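Local coordinates for putative glyoxalase (Bacillus halodurans C-125, PDB 3CT8), which binds zinc and is probably a glyoxalase-like metalloenzyme of the vicinal oxygen chelate superfamily, its substrate not established, at residues W38-G43 with R110-L115. Residues are numbered along the deposited sequence; the frame is centred on the assembly and turned at random.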
ATOM      1  N   TRP A  38      -1.672 -14.478   3.902  1.00 51.77           N
ATOM      2  CA  TRP A  38      -2.357 -13.296   4.438  1.00 50.77           C
ATOM      3  C   TRP A  38      -3.396 -13.635   5.470  1.00 49.42           C
ATOM      4  O   TRP A  38      -3.586 -12.911   6.409  1.00 47.97           O
ATOM      5  CB  TRP A  38      -2.904 -12.422   3.309  1.00 50.79           C
ATOM      6  CG  TRP A  38      -1.772 -11.834   2.530  1.00 47.10           C
ATOM      7  CD1 TRP A  38      -1.283 -12.253   1.315  1.00 47.35           C
ATOM      8  CD2 TRP A  38      -0.894 -10.797   2.983  1.00 39.84           C
ATOM      9  NE1 TRP A  38      -0.206 -11.468   0.949  1.00 46.82           N
ATOM     10  CE2 TRP A  38       0.048 -10.565   1.956  1.00 42.45           C
ATOM     11  CE3 TRP A  38      -0.868  -9.984   4.123  1.00 43.63           C
ATOM     12  CZ2 TRP A  38       1.050  -9.570   2.063  1.00 53.03           C
ATOM     13  CZ3 TRP A  38       0.119  -8.995   4.231  1.00 47.89           C
ATOM     14  CH2 TRP A  38       1.084  -8.811   3.224  1.00 44.90           C
ATOM     15  N   ASP A  39      -4.075 -14.746   5.305  1.00 49.60           N
ATOM     16  CA  ASP A  39      -5.063 -15.115   6.309  1.00 50.54           C
ATOM     17  C   ASP A  39      -4.332 -15.260   7.640  1.00 51.81           C
ATOM     18  O   ASP A  39      -4.824 -14.845   8.715  1.00 50.63           O
ATOM     19  CB  ASP A  39      -5.753 -16.447   6.010  1.00 49.62           C
ATOM     20  CG  ASP A  39      -6.907 -16.344   5.014  1.00 50.03           C
ATOM     21  OD1 ASP A  39      -7.268 -15.245   4.525  1.00 46.05           O
ATOM     22  OD2 ASP A  39      -7.488 -17.428   4.760  1.00 45.96           O
ATOM     23  N   TRP A  40      -3.144 -15.870   7.539  1.00 53.00           N
ATOM     24  CA  TRP A  40      -2.326 -16.158   8.711  1.00 51.43           C
ATOM     25  C   TRP A  40      -1.785 -14.899   9.348  1.00 51.83           C
ATOM     26  O   TRP A  40      -2.005 -14.611  10.537  1.00 51.58           O
ATOM     27  CB  TRP A  40      -1.188 -17.183   8.438  1.00 52.04           C
ATOM     28  CG  TRP A  40      -0.244 -17.156   9.590  1.00 49.39           C
ATOM     29  CD1 TRP A  40      -0.452 -17.677  10.821  1.00 51.96           C
ATOM     30  CD2 TRP A  40       1.012 -16.449   9.657  1.00 53.07           C
ATOM     31  NE1 TRP A  40       0.603 -17.362  11.659  1.00 51.67           N
ATOM     32  CE2 TRP A  40       1.515 -16.614  10.961  1.00 52.88           C
ATOM     33  CE3 TRP A  40       1.754 -15.699   8.740  1.00 54.30           C
ATOM     34  CZ2 TRP A  40       2.719 -16.068  11.363  1.00 48.57           C
ATOM     35  CZ3 TRP A  40       2.948 -15.167   9.138  1.00 55.61           C
ATOM     36  CH2 TRP A  40       3.422 -15.360  10.443  1.00 54.82           C
ATOM     37  N   LEU A  41      -1.131 -14.094   8.531  1.00 53.03           N
ATOM     38  CA  LEU A  41      -0.522 -12.868   9.056  1.00 51.78           C
ATOM     39  C   LEU A  41      -1.536 -11.861   9.574  1.00 50.08           C
ATOM     40  O   LEU A  41      -1.416 -11.341  10.680  1.00 49.41           O
ATOM     41  CB  LEU A  41       0.381 -12.204   8.028  1.00 51.58           C
ATOM     42  CG  LEU A  41       1.162 -11.037   8.648  1.00 52.73           C
ATOM     43  CD1 LEU A  41       2.077 -11.491   9.831  1.00 46.30           C
ATOM     44  CD2 LEU A  41       1.968 -10.303   7.552  1.00 53.16           C
ATOM     45  N   LEU A  42      -2.515 -11.575   8.739  1.00 49.76           N
ATOM     46  CA  LEU A  42      -3.551 -10.594   9.054  1.00 49.24           C
ATOM     47  C   LEU A  42      -4.354 -11.152  10.197  1.00 48.31           C
ATOM     48  O   LEU A  42      -4.879 -10.435  11.022  1.00 47.60           O
ATOM     49  CB  LEU A  42      -4.420 -10.262   7.834  1.00 49.67           C
ATOM     50  CG  LEU A  42      -3.634  -9.648   6.650  1.00 50.29           C
ATOM     51  CD1 LEU A  42      -4.557  -9.188   5.481  1.00 47.66           C
ATOM     52  CD2 LEU A  42      -2.743  -8.448   7.152  1.00 48.57           C
ATOM     53  N   GLY A  43      -4.346 -12.474  10.278  1.00 49.73           N
ATOM     54  CA  GLY A  43      -5.038 -13.196  11.334  1.00 47.39           C
ATOM     55  C   GLY A  43      -4.282 -12.895  12.615  1.00 48.11           C
ATOM     56  O   GLY A  43      -4.841 -12.455  13.602  1.00 49.00           O
ATOM     57  N   ARG A 110       6.593 -22.145   9.526  1.00 64.46           N
ATOM     58  CA  ARG A 110       5.766 -22.321   8.312  1.00 66.24           C
ATOM     59  C   ARG A 110       6.583 -22.176   7.037  1.00 67.15           C
ATOM     60  O   ARG A 110       6.093 -22.399   5.928  1.00 67.31           O
ATOM     61  CB  ARG A 110       4.493 -21.463   8.314  1.00 66.43           C
ATOM     62  CG  ARG A 110       4.608 -19.982   8.560  1.00 67.86           C
ATOM     63  CD  ARG A 110       3.208 -19.395   8.437  1.00 70.34           C
ATOM     64  NE  ARG A 110       2.779 -19.361   7.039  1.00 70.74           N
ATOM     65  CZ  ARG A 110       1.517 -19.396   6.640  1.00 67.12           C
ATOM     66  NH1 ARG A 110       0.557 -19.599   7.524  1.00 68.02           N
ATOM     67  NH2 ARG A 110       1.234 -19.345   5.347  1.00 66.05           N
ATOM     68  N   GLY A 111       7.853 -21.845   7.225  1.00 67.93           N
ATOM     69  CA  GLY A 111       8.808 -21.701   6.114  1.00 67.55           C
ATOM     70  C   GLY A 111       8.761 -20.431   5.281  1.00 67.18           C
ATOM     71  O   GLY A 111       9.419 -20.334   4.262  1.00 67.22           O
ATOM     72  N   ASP A 112       7.975 -19.451   5.690  1.00 66.71           N
ATOM     73  CA  ASP A 112       7.932 -18.194   4.927  1.00 66.52           C
ATOM     74  C   ASP A 112       9.344 -17.574   4.953  1.00 66.12           C
ATOM     75  O   ASP A 112      10.000 -17.563   6.000  1.00 66.59           O
ATOM     76  CB  ASP A 112       6.909 -17.210   5.497  1.00 66.57           C
ATOM     77  CG  ASP A 112       5.490 -17.728   5.413  1.00 64.58           C
ATOM     78  OD1 ASP A 112       5.084 -18.250   4.354  1.00 59.14           O
ATOM     79  OD2 ASP A 112       4.778 -17.572   6.405  1.00 61.43           O
ATOM     80  N   PRO A 113       9.815 -17.037   3.810  1.00 64.93           N
ATOM     81  CA  PRO A 113      11.171 -16.455   3.792  1.00 62.69           C
ATOM     82  C   PRO A 113      11.402 -15.237   4.688  1.00 61.04           C
ATOM     83  O   PRO A 113      10.677 -14.240   4.589  1.00 59.30           O
ATOM     84  CB  PRO A 113      11.367 -16.072   2.313  1.00 61.92           C
ATOM     85  CG  PRO A 113      10.381 -16.929   1.556  1.00 62.05           C
ATOM     86  CD  PRO A 113       9.192 -17.037   2.468  1.00 64.48           C
ATOM     87  N   ILE A 114      12.419 -15.371   5.544  1.00 58.57           N
ATOM     88  CA  ILE A 114      12.882 -14.321   6.465  1.00 57.61           C
ATOM     89  C   ILE A 114      14.093 -13.606   5.873  1.00 56.93           C
ATOM     90  O   ILE A 114      15.108 -14.243   5.552  1.00 58.30           O
ATOM     91  CB  ILE A 114      13.267 -14.839   7.856  1.00 57.60           C
ATOM     92  CG1 ILE A 114      12.009 -15.108   8.684  1.00 61.53           C
ATOM     93  CG2 ILE A 114      14.058 -13.784   8.581  1.00 56.00           C
ATOM     94  CD1 ILE A 114      12.295 -15.585  10.100  1.00 61.77           C
ATOM     95  N   LEU A 115      13.983 -12.277   5.784  1.00 54.97           N
ATOM     96  CA  LEU A 115      15.029 -11.426   5.195  1.00 53.79           C
ATOM     97  C   LEU A 115      15.990 -10.805   6.172  1.00 55.12           C
ATOM     98  O   LEU A 115      15.694 -10.577   7.340  1.00 56.93           O
ATOM     99  CB  LEU A 115      14.404 -10.312   4.361  1.00 52.83           C
ATOM    100  CG  LEU A 115      13.469 -10.723   3.218  1.00 48.60           C
ATOM    101  CD1 LEU A 115      12.849  -9.477   2.590  1.00 50.20           C
ATOM    102  CD2 LEU A 115      14.179 -11.543   2.158  1.00 51.37           C
TER
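Arg110 lays the CD methylene of its side chain over one face of the Trp40 indole. This CD sits above the six-membered ring, 4.0 Å from the centroid, a CH-pi contact made by the methylene rather than by the charged group. Beyond CD the chain bends, and the guanidinium runs back toward the root of the tryptophan, its plane tilted 27° from the indole. There NH1 lies 3.1 Å from Trp40 CB, with CG next nearest. The far end of the ring meets Asp112, whose OD2 approaches Trp40 CZ3 obliquely at 4.1 Å; Lys106 and Leu107 also touch the indole. That same oxygen of Asp112 forms a salt bridge with Arg110 NE at 2.8 Å; the hydrogen bond within it is weak, bent to 116° at the hydrogen, and the pair sets NE beside the carboxylate. Each helix follows the first strand of its sheet, as in the paired beta-alpha-beta-beta-beta modules of the vicinal oxygen chelate fold, so this surface contact links the two halves away from the zinc-binding residues. Trp40 leaves helix 31-44 with its CG swung opposite the backbone N (chi1 167°), which sends the indole toward the end of helix 97-110. Glu44 accepts a weak hydrogen bond from Trp40 NE1. Gly111, at positive phi, closes helix 97-110 in a Schellman motif, and the chain turns there to bring Asp112 back beside Arg110.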